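Local coordinates for protein LC-Est1C (Uncultured organism, PDB 3WYD) that acts as a carboxylesterase, hydrolysing carboxylic ester bonds with the C-terminal, alpha/beta-hydrolase-fold domain of a metagenome-derived enzyme, at residues Tyr23-Pro28 with Ala98-Asp103; Pro38-Leu43 with Gly60-Glu65; Ser52-Tyr57 with Val73-Gly78. One frame throughout, in Å; residues are numbered along the deposited sequence.

Contact 1: Tyr23-Pro28 with Ala98-Asp103; sequences YRLYVP and AEVRRD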
loop_
_atom_site.group_PDB
_atom_site.type_symbol
_atom_site.label_atom_id
_atom_site.label_comp_id
_atom_site.label_asym_id
_atom_site.label_seq_id
_atom_site.Cartn_x
_atom_site.Cartn_y
_atom_site.Cartn_z
ATOM N N TYR A 23 10.071 -15.547 3.446
ATOM C CA TYR A 23 10.525 -14.954 2.211
ATOM C C TYR A 23 10.839 -16.043 1.219
ATOM O O TYR A 23 10.913 -17.232 1.602
ATOM C CB TYR A 23 11.722 -14.022 2.440
ATOM C CG TYR A 23 12.955 -14.685 2.994
ATOM C CD1 TYR A 23 13.101 -14.865 4.363
ATOM C CD2 TYR A 23 13.996 -15.015 2.183
ATOM C CE1 TYR A 23 14.301 -15.354 4.905
ATOM C CE2 TYR A 23 15.166 -15.526 2.686
ATOM C CZ TYR A 23 15.306 -15.686 4.054
ATOM O OH TYR A 23 16.476 -16.228 4.540
ATOM N N ARG A 24 10.943 -15.690 -0.054
ATOM C CA ARG A 24 11.377 -16.606 -1.097
ATOM C C ARG A 24 12.756 -16.209 -1.557
ATOM O O ARG A 24 13.117 -15.029 -1.540
ATOM C CB ARG A 24 10.418 -16.601 -2.300
ATOM C CG ARG A 24 9.057 -17.201 -1.991
ATOM C CD ARG A 24 9.106 -18.739 -2.075
ATOM N NE ARG A 24 9.777 -19.296 -3.260
ATOM C CZ ARG A 24 9.192 -19.566 -4.426
ATOM N NH1 ARG A 24 7.913 -19.277 -4.637
ATOM N NH2 ARG A 24 9.874 -20.152 -5.402
ATOM N N LEU A 25 13.531 -17.186 -1.971
ATOM C CA LEU A 25 14.885 -16.970 -2.392
ATOM C C LEU A 25 15.111 -17.568 -3.782
ATOM O O LEU A 25 14.642 -18.685 -4.076
ATOM C CB LEU A 25 15.813 -17.601 -1.364
ATOM C CG LEU A 25 17.225 -17.083 -1.201
ATOM C CD1 LEU A 25 17.323 -15.626 -0.792
ATOM C CD2 LEU A 25 17.827 -17.976 -0.115
ATOM N N TYR A 26 15.729 -16.811 -4.684
ATOM C CA TYR A 26 16.286 -17.381 -5.914
ATOM C C TYR A 26 17.790 -17.406 -5.846
ATOM O O TYR A 26 18.422 -16.387 -5.586
ATOM C CB TYR A 26 15.881 -16.581 -7.168
ATOM C CG TYR A 26 16.345 -17.286 -8.441
ATOM C CD1 TYR A 26 15.624 -18.365 -8.945
ATOM C CD2 TYR A 26 17.577 -16.990 -9.019
ATOM C CE1 TYR A 26 16.083 -19.068 -10.061
ATOM C CE2 TYR A 26 18.054 -17.696 -10.112
ATOM C CZ TYR A 26 17.302 -18.761 -10.610
ATOM O OH TYR A 26 17.775 -19.469 -11.699
ATOM N N VAL A 27 18.402 -18.571 -6.143
ATOM C CA VAL A 27 19.872 -18.737 -6.114
ATOM C C VAL A 27 20.348 -19.225 -7.499
ATOM O O VAL A 27 19.877 -20.276 -7.984
ATOM C CB VAL A 27 20.282 -19.752 -4.997
ATOM C CG1 VAL A 27 21.796 -20.033 -5.004
ATOM C CG2 VAL A 27 19.888 -19.241 -3.634
ATOM N N PRO A 28 21.174 -18.429 -8.200
ATOM C CA PRO A 28 21.583 -18.824 -9.556
ATOM C C PRO A 28 22.312 -20.148 -9.591
ATOM O O PRO A 28 22.921 -20.554 -8.604
ATOM C CB PRO A 28 22.543 -17.721 -9.999
ATOM C CG PRO A 28 22.164 -16.556 -9.158
ATOM C CD PRO A 28 21.683 -17.090 -7.860
ATOM N N ALA A 98 19.740 -9.729 6.620
ATOM C CA ALA A 98 20.788 -10.177 7.526
ATOM C C ALA A 98 20.859 -11.696 7.500
ATOM O O ALA A 98 21.959 -12.251 7.429
ATOM C CB ALA A 98 20.560 -9.650 8.948
ATOM N N GLU A 99 19.714 -12.355 7.430
ATOM C CA GLU A 99 19.742 -13.822 7.355
ATOM C C GLU A 99 20.394 -14.306 6.051
ATOM O O GLU A 99 21.197 -15.228 6.031
ATOM C CB GLU A 99 18.352 -14.394 7.478
ATOM C CG GLU A 99 18.342 -15.902 7.538
ATOM C CD GLU A 99 16.958 -16.409 7.854
ATOM O OE1 GLU A 99 16.608 -16.453 9.044
ATOM O OE2 GLU A 99 16.209 -16.732 6.912
ATOM N N VAL A 100 20.041 -13.686 4.927
ATOM C CA VAL A 100 20.639 -14.088 3.681
ATOM C C VAL A 100 22.156 -13.872 3.717
ATOM O O VAL A 100 22.910 -14.678 3.188
ATOM C CB VAL A 100 19.974 -13.362 2.463
ATOM C CG1 VAL A 100 20.736 -13.606 1.198
ATOM C CG2 VAL A 100 18.502 -13.809 2.332
ATOM N N ARG A 101 22.602 -12.761 4.317
ATOM C CA ARG A 101 24.030 -12.469 4.370
ATOM C C ARG A 101 24.801 -13.427 5.291
ATOM O O ARG A 101 25.950 -13.740 4.991
ATOM C CB ARG A 101 24.276 -11.013 4.779
ATOM C CG ARG A 101 23.730 -10.012 3.763
ATOM C CD ARG A 101 23.935 -8.584 4.268
ATOM N NE ARG A 101 25.338 -8.160 4.200
ATOM C CZ ARG A 101 25.732 -6.928 4.506
ATOM N NH1 ARG A 101 24.845 -6.076 4.988
ATOM N NH2 ARG A 101 26.997 -6.566 4.337
ATOM N N ARG A 102 24.093 -13.998 6.266
ATOM C CA ARG A 102 24.623 -15.105 7.097
ATOM C C ARG A 102 24.770 -16.393 6.287
ATOM O O ARG A 102 25.810 -17.072 6.343
ATOM C CB ARG A 102 23.737 -15.349 8.324
ATOM C CG ARG A 102 23.976 -14.362 9.476
ATOM C CD ARG A 102 23.423 -14.867 10.814
ATOM N NE ARG A 102 21.972 -15.069 10.801
ATOM C CZ ARG A 102 21.086 -14.079 10.850
ATOM N NH1 ARG A 102 21.507 -12.824 10.935
ATOM N NH2 ARG A 102 19.781 -14.338 10.838
ATOM N N ASP A 103 23.732 -16.711 5.522
ATOM C CA ASP A 103 23.605 -18.015 4.865
ATOM C C ASP A 103 24.358 -18.149 3.559
ATOM O O ASP A 103 24.731 -19.256 3.158
ATOM C CB ASP A 103 22.134 -18.324 4.625
ATOM C CG ASP A 103 21.374 -18.567 5.894
ATOM O OD1 ASP A 103 22.008 -18.730 6.972
ATOM O OD2 ASP A 103 20.130 -18.598 5.817
HETATM O O HOH W 1 18.621 -18.081 3.775
#

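Contact 2: Pro38-Leu43 with Gly60-Glu65; sequences PLVIAL and GAFMIE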
loop_
_atom_site.group_PDB
_atom_site.type_symbol
_atom_site.label_atom_id
_atom_site.label_comp_id
_atom_site.label_asym_id
_atom_site.label_seq_id
_atom_site.Cartn_x
_atom_site.Cartn_y
_atom_site.Cartn_z
ATOM N N PRO A 38 26.136 -10.761 -5.839
ATOM C CA PRO A 38 25.217 -9.639 -5.572
ATOM C C PRO A 38 23.842 -10.141 -5.161
ATOM O O PRO A 38 23.476 -11.281 -5.437
ATOM C CB PRO A 38 25.118 -8.939 -6.917
ATOM C CG PRO A 38 25.177 -10.136 -7.907
ATOM C CD PRO A 38 26.225 -11.063 -7.272
ATOM N N LEU A 39 23.136 -9.308 -4.408
ATOM C CA LEU A 39 21.872 -9.661 -3.853
ATOM C C LEU A 39 20.876 -8.596 -4.283
ATOM O O LEU A 39 21.133 -7.396 -4.100
ATOM C CB LEU A 39 21.971 -9.661 -2.339
ATOM C CG LEU A 39 20.710 -9.811 -1.487
ATOM C CD1 LEU A 39 19.927 -11.112 -1.863
ATOM C CD2 LEU A 39 21.041 -9.763 0.003
ATOM N N VAL A 40 19.707 -9.011 -4.756
ATOM C CA VAL A 40 18.586 -8.062 -4.970
ATOM C C VAL A 40 17.443 -8.381 -4.049
ATOM O O VAL A 40 16.993 -9.530 -3.951
ATOM C CB VAL A 40 18.077 -8.104 -6.423
ATOM C CG1 VAL A 40 16.919 -7.133 -6.610
ATOM C CG2 VAL A 40 19.132 -7.794 -7.376
ATOM N N ILE A 41 16.956 -7.374 -3.344
ATOM C CA ILE A 41 15.743 -7.499 -2.559
ATOM C C ILE A 41 14.624 -6.937 -3.449
ATOM O O ILE A 41 14.743 -5.800 -3.918
ATOM C CB ILE A 41 15.848 -6.657 -1.263
ATOM C CG1 ILE A 41 17.073 -7.094 -0.425
ATOM C CG2 ILE A 41 14.517 -6.711 -0.502
ATOM C CD1 ILE A 41 17.121 -8.601 -0.097
ATOM N N ALA A 42 13.589 -7.744 -3.716
ATOM C CA ALA A 42 12.491 -7.343 -4.577
ATOM C C ALA A 42 11.220 -7.323 -3.738
ATOM O O ALA A 42 10.869 -8.337 -3.117
ATOM C CB ALA A 42 12.360 -8.363 -5.727
ATOM N N LEU A 43 10.559 -6.165 -3.651
ATOM C CA LEU A 43 9.382 -5.938 -2.794
ATOM C C LEU A 43 8.111 -5.906 -3.617
ATOM O O LEU A 43 7.986 -5.116 -4.553
ATOM C CB LEU A 43 9.525 -4.587 -2.070
ATOM C CG LEU A 43 10.776 -4.434 -1.207
ATOM C CD1 LEU A 43 10.833 -3.053 -0.535
ATOM C CD2 LEU A 43 10.979 -5.570 -0.158
ATOM N N GLY A 60 7.386 -14.875 -13.845
ATOM C CA GLY A 60 8.716 -15.107 -13.282
ATOM C C GLY A 60 9.877 -14.579 -14.113
ATOM O O GLY A 60 11.015 -14.984 -13.899
ATOM N N ALA A 61 9.612 -13.638 -15.021
ATOM C CA ALA A 61 10.638 -13.003 -15.842
ATOM C C ALA A 61 11.801 -12.463 -14.996
ATOM O O ALA A 61 12.926 -12.341 -15.468
ATOM C CB ALA A 61 10.050 -11.829 -16.657
ATOM N N PHE A 62 11.468 -11.970 -13.825
ATOM C CA PHE A 62 12.512 -11.398 -12.977
ATOM C C PHE A 62 13.646 -12.391 -12.711
ATOM O O PHE A 62 14.824 -12.015 -12.677
ATOM C CB PHE A 62 11.861 -10.931 -11.668
ATOM C CG PHE A 62 12.700 -9.954 -10.887
ATOM C CD1 PHE A 62 12.566 -8.587 -11.090
ATOM C CD2 PHE A 62 13.609 -10.408 -9.929
ATOM C CE1 PHE A 62 13.354 -7.677 -10.345
ATOM C CE2 PHE A 62 14.411 -9.511 -9.199
ATOM C CZ PHE A 62 14.224 -8.147 -9.340
ATOM N N MET A 63 13.295 -13.652 -12.529
ATOM C CA MET A 63 14.288 -14.643 -12.152
ATOM C C MET A 63 15.123 -15.139 -13.319
ATOM O O MET A 63 16.226 -15.586 -13.105
ATOM C CB MET A 63 13.626 -15.817 -11.421
ATOM C CG MET A 63 12.730 -15.407 -10.294
ATOM S SD MET A 63 13.603 -14.430 -9.014
ATOM C CE MET A 63 12.204 -13.787 -8.080
ATOM N N ILE A 64 14.609 -15.013 -14.547
ATOM C CA ILE A 64 15.424 -15.174 -15.764
ATOM C C ILE A 64 16.580 -14.179 -15.779
ATOM O O ILE A 64 17.734 -14.567 -15.999
ATOM C CB ILE A 64 14.557 -15.027 -17.020
ATOM C CG1 ILE A 64 13.453 -16.079 -16.983
ATOM C CG2 ILE A 64 15.408 -15.189 -18.291
ATOM C CD1 ILE A 64 12.461 -15.935 -18.126
ATOM N N GLU A 65 16.302 -12.906 -15.472
ATOM C CA GLU A 65 17.395 -11.950 -15.414
ATOM C C GLU A 65 18.394 -12.369 -14.303
ATOM O O GLU A 65 19.603 -12.264 -14.496
ATOM C CB GLU A 65 16.900 -10.514 -15.158
ATOM C CG GLU A 65 15.993 -9.932 -16.245
ATOM C CD GLU A 65 16.729 -9.520 -17.511
ATOM O OE1 GLU A 65 17.957 -9.718 -17.588
ATOM O OE2 GLU A 65 16.084 -8.953 -18.424
#

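Contact 3: Ser52-Tyr57 with Val73-Gly78; sequences SYFDSY and VACPKG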
loop_
_atom_site.group_PDB
_atom_site.type_symbol
_atom_site.label_atom_id
_atom_site.label_comp_id
_atom_site.label_asym_id
_atom_site.label_seq_id
_atom_site.Cartn_x
_atom_site.Cartn_y
_atom_site.Cartn_z
ATOM N N SER A 52 5.180 -13.377 -5.509
ATOM C CA SER A 52 4.760 -12.554 -6.625
ATOM C C SER A 52 5.800 -12.450 -7.735
ATOM O O SER A 52 5.437 -12.491 -8.898
ATOM C CB SER A 52 4.403 -11.148 -6.147
ATOM O OG SER A 52 3.198 -11.162 -5.422
ATOM N N TYR A 53 7.078 -12.220 -7.388
ATOM C CA TYR A 53 8.097 -12.079 -8.454
ATOM C C TYR A 53 8.457 -13.420 -9.108
ATOM O O TYR A 53 8.999 -13.457 -10.201
ATOM C CB TYR A 53 9.360 -11.309 -8.014
ATOM C CG TYR A 53 9.211 -9.797 -7.913
ATOM C CD1 TYR A 53 8.704 -9.200 -6.779
ATOM C CD2 TYR A 53 9.651 -8.982 -8.940
ATOM C CE1 TYR A 53 8.589 -7.833 -6.687
ATOM C CE2 TYR A 53 9.552 -7.582 -8.842
ATOM C CZ TYR A 53 8.960 -7.031 -7.725
ATOM O OH TYR A 53 8.836 -5.666 -7.642
ATOM N N PHE A 54 8.121 -14.537 -8.457
ATOM C CA PHE A 54 8.290 -15.842 -9.088
ATOM C C PHE A 54 7.164 -16.213 -10.028
ATOM O O PHE A 54 7.402 -16.852 -11.043
ATOM C CB PHE A 54 8.462 -16.949 -8.028
ATOM C CG PHE A 54 9.704 -16.809 -7.205
ATOM C CD1 PHE A 54 9.743 -15.943 -6.120
ATOM C CD2 PHE A 54 10.845 -17.508 -7.547
ATOM C CE1 PHE A 54 10.898 -15.789 -5.383
ATOM C CE2 PHE A 54 12.009 -17.378 -6.806
ATOM C CZ PHE A 54 12.030 -16.535 -5.701
ATOM N N ASP A 55 5.937 -15.905 -9.624
ATOM C CA ASP A 55 4.734 -16.547 -10.190
ATOM C C ASP A 55 4.027 -15.567 -11.118
ATOM O O ASP A 55 3.430 -15.959 -12.124
ATOM C CB ASP A 55 3.778 -16.946 -9.070
ATOM C CG ASP A 55 4.261 -18.153 -8.259
ATOM O OD1 ASP A 55 5.232 -18.828 -8.662
ATOM O OD2 ASP A 55 3.664 -18.407 -7.189
ATOM N N SER A 56 4.138 -14.285 -10.799
ATOM C CA SER A 56 3.590 -13.235 -11.645
ATOM C C SER A 56 4.697 -12.376 -12.266
ATOM O O SER A 56 5.845 -12.800 -12.406
ATOM C CB SER A 56 2.628 -12.347 -10.860
ATOM O OG SER A 56 1.905 -13.096 -9.897
ATOM N N TYR A 57 4.335 -11.167 -12.659
ATOM C CA TYR A 57 5.215 -10.303 -13.421
ATOM C C TYR A 57 5.792 -11.000 -14.652
ATOM O O TYR A 57 6.993 -11.284 -14.745
ATOM C CB TYR A 57 6.292 -9.659 -12.521
ATOM C CG TYR A 57 5.713 -8.767 -11.425
ATOM C CD1 TYR A 57 5.215 -7.502 -11.722
ATOM C CD2 TYR A 57 5.692 -9.175 -10.096
ATOM C CE1 TYR A 57 4.755 -6.647 -10.718
ATOM C CE2 TYR A 57 5.147 -8.366 -9.088
ATOM C CZ TYR A 57 4.687 -7.089 -9.408
ATOM O OH TYR A 57 4.173 -6.304 -8.402
ATOM N N VAL A 73 18.292 -13.488 -5.366
ATOM C CA VAL A 73 17.127 -12.589 -5.147
ATOM C C VAL A 73 16.408 -13.037 -3.886
ATOM O O VAL A 73 16.128 -14.231 -3.714
ATOM C CB VAL A 73 16.123 -12.653 -6.326
ATOM C CG1 VAL A 73 14.961 -11.650 -6.094
ATOM C CG2 VAL A 73 16.829 -12.373 -7.664
ATOM N N ALA A 74 16.089 -12.107 -2.993
ATOM C CA ALA A 74 15.192 -12.390 -1.882
ATOM C C ALA A 74 13.933 -11.572 -1.983
ATOM O O ALA A 74 13.986 -10.346 -2.202
ATOM C CB ALA A 74 15.892 -12.128 -0.502
ATOM N N CYS A 75 12.806 -12.225 -1.781
ATOM C CA CYS A 75 11.485 -11.568 -1.882
ATOM C C CYS A 75 10.770 -11.684 -0.558
ATOM O O CYS A 75 10.190 -12.756 -0.250
ATOM C CB CYS A 75 10.681 -12.295 -2.959
ATOM S SG CYS A 75 11.447 -12.157 -4.583
ATOM N N PRO A 76 10.904 -10.678 0.321
ATOM C CA PRO A 76 10.197 -10.712 1.610
ATOM C C PRO A 76 8.659 -10.668 1.467
ATOM O O PRO A 76 8.101 -10.150 0.486
ATOM C CB PRO A 76 10.642 -9.435 2.312
ATOM C CG PRO A 76 11.792 -8.930 1.558
ATOM C CD PRO A 76 11.743 -9.478 0.156
ATOM N N LYS A 77 7.974 -11.199 2.467
ATOM C CA LYS A 77 6.540 -11.014 2.548
ATOM C C LYS A 77 6.204 -9.638 3.095
ATOM O O LYS A 77 6.766 -9.212 4.095
ATOM C CB LYS A 77 5.892 -12.091 3.403
ATOM C CG LYS A 77 4.366 -11.965 3.422
ATOM C CD LYS A 77 3.690 -13.073 4.219
ATOM C CE LYS A 77 2.202 -12.780 4.384
ATOM N NZ LYS A 77 1.428 -12.836 3.106
ATOM N N GLY A 78 5.280 -8.958 2.434
ATOM C CA GLY A 78 5.105 -7.528 2.615
ATOM C C GLY A 78 3.938 -7.201 3.520
ATOM O O GLY A 78 3.577 -6.025 3.649
#

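Contact 1: Tyr23-Pro28 with Ala98-Asp103
Y23 and E99 make the polar half of this contact: the phenol OH donates to OE2 of the carboxylate across a very short 2.4 Å. The oxygen OE2 lies at the edge of the tyrosine ring, in its plane, while the carboxylate as a whole is turned 42° from that ring. E99 gets there with its CG anti to the backbone N (chi1 -175°) and the chain extended beyond, so that it stretches from the helix to the phenol. A water adds a second link, giving one proton to Y23 OH at 2.9 Å and the other to OD2 of D103 at 2.6 Å. The phenol oxygen therefore donates to one carboxylate and accepts from a water held by another.

The apolar half centres on one methyl. CG2 of V100 sits 3.8 Å from CE2 of Y23, approaching the ring obliquely, and equally far from CD1 of L25, so Y23 and L25 share it. A phenylalanine in place of Y23 could keep the packing on V100 but would probably leave E99 without its phenol partner and the water without one of its two acceptors.

The axes of strand 23-26 and helix segment 98-103 come within 11.6 Å at closest and make 39° with each other, with L25 also touching I72 and A74 of the adjoining strand. This is the helix-on-sheet packing of an alpha/beta hydrolase, here where helix 88-103 reaches the antiparallel edge strand 23-26.

Contact 2: Pro38-Leu43 with Gly60-Glu65
F62 reaches from helix 57-69 to strand 37-43 and meets it with the far end of its ring. CZ is the atom that does most of the touching, 4.0 Å from CG1 of V40 and 4.1 Å from CB of A42, and CE2 comes almost as near to the same alanine methyl. The two strand residues, two apart and on the same side of the strand, receive the ring differently: CG1 of V40 lies at the ring edge, in plane, whereas the A42 methyl comes in obliquely.

The conformations explain the reach. F62 has CG anti to its backbone N (chi1 -162°), which carries the ring out from the helix, and chi2 of 91° sets the ring plane square to the CA-CB-CG plane. On V40, the CG1 methyl is the branch turned to the phenylalanine. A42, with nothing beyond CB, lets the ring end come close to the strand. No hydrogen bond crosses here; the 101 Å² buried between the segments is apolar packing.

Other rings enclose F62: Y53 and F205 meet it edge-to-face, and F209 joins at about 60°. Its side chain also touches V73 of strand 72-76 and T114 of strand 110-116, the strands flanking 37-43 in the sheet, while F212 of helix 205-213 packs on V40. On the strand's other side, L39 and I41 pack against helix 88-103. Strand 37-43 is thus a central strand sandwiched by helices, with 57-69 and 205-213 sharing one face of the sheet.

Contact 3: Ser52-Tyr57 with Val73-Gly78
The short helix 52-55 passes the end of strand 72-76 with Y53 nearest C75, their CA atoms 7.4 Å apart, and a backbone bond from S56 N to S52 O closes its last turn. Across this gap C75 is the single strand side chain in close contact, and its SG is the touching atom. It lies 3.8 Å from CE1 of F54 and 4.1 Å from CB of Y53, touching two consecutive helix residues. The sulfur also stands obliquely to both rings, 4.9 Å from the F54 centroid and 5.5 Å from that of Y53, in sulfur-aromatic contacts. The chi1 of -63° at C75 puts SG anti to the carbonyl carbon, pointing it to the helix.

In the alpha/beta hydrolase fold this is a helix lying over one face of the central sheet, after strand 37-43 in the chain. Y53 also touches residues of the probable nucleophile elbow (GxSxG) and gives its OH to a hydrogen bond with L43 O, which fixes the far end of its ring. F54 makes a cation-pi pair with R24 of the edge strand and packs on M63.

Contacts 2 and 3 are buried, while contact 1 is partly buried at the antiparallel edge of the same sheet. The chemistry follows: contact 1 adds a carboxylate acceptor and a bridging water to its methyl packing, whereas the other two rely on apolar and sulfur-aromatic contacts without any bond across. Helix 88-103 covers one face of the sheet; helices 52-55 and 57-69 lie over the other. Strand 72-76 lies between strands 23-26 and 37-43, bonded to one through R24 O and C75 N and to the other through V40 O and A74 N. M63, in the helix of contact 2, packs on Y26 of strand 23-26 and on F54 of contact 3.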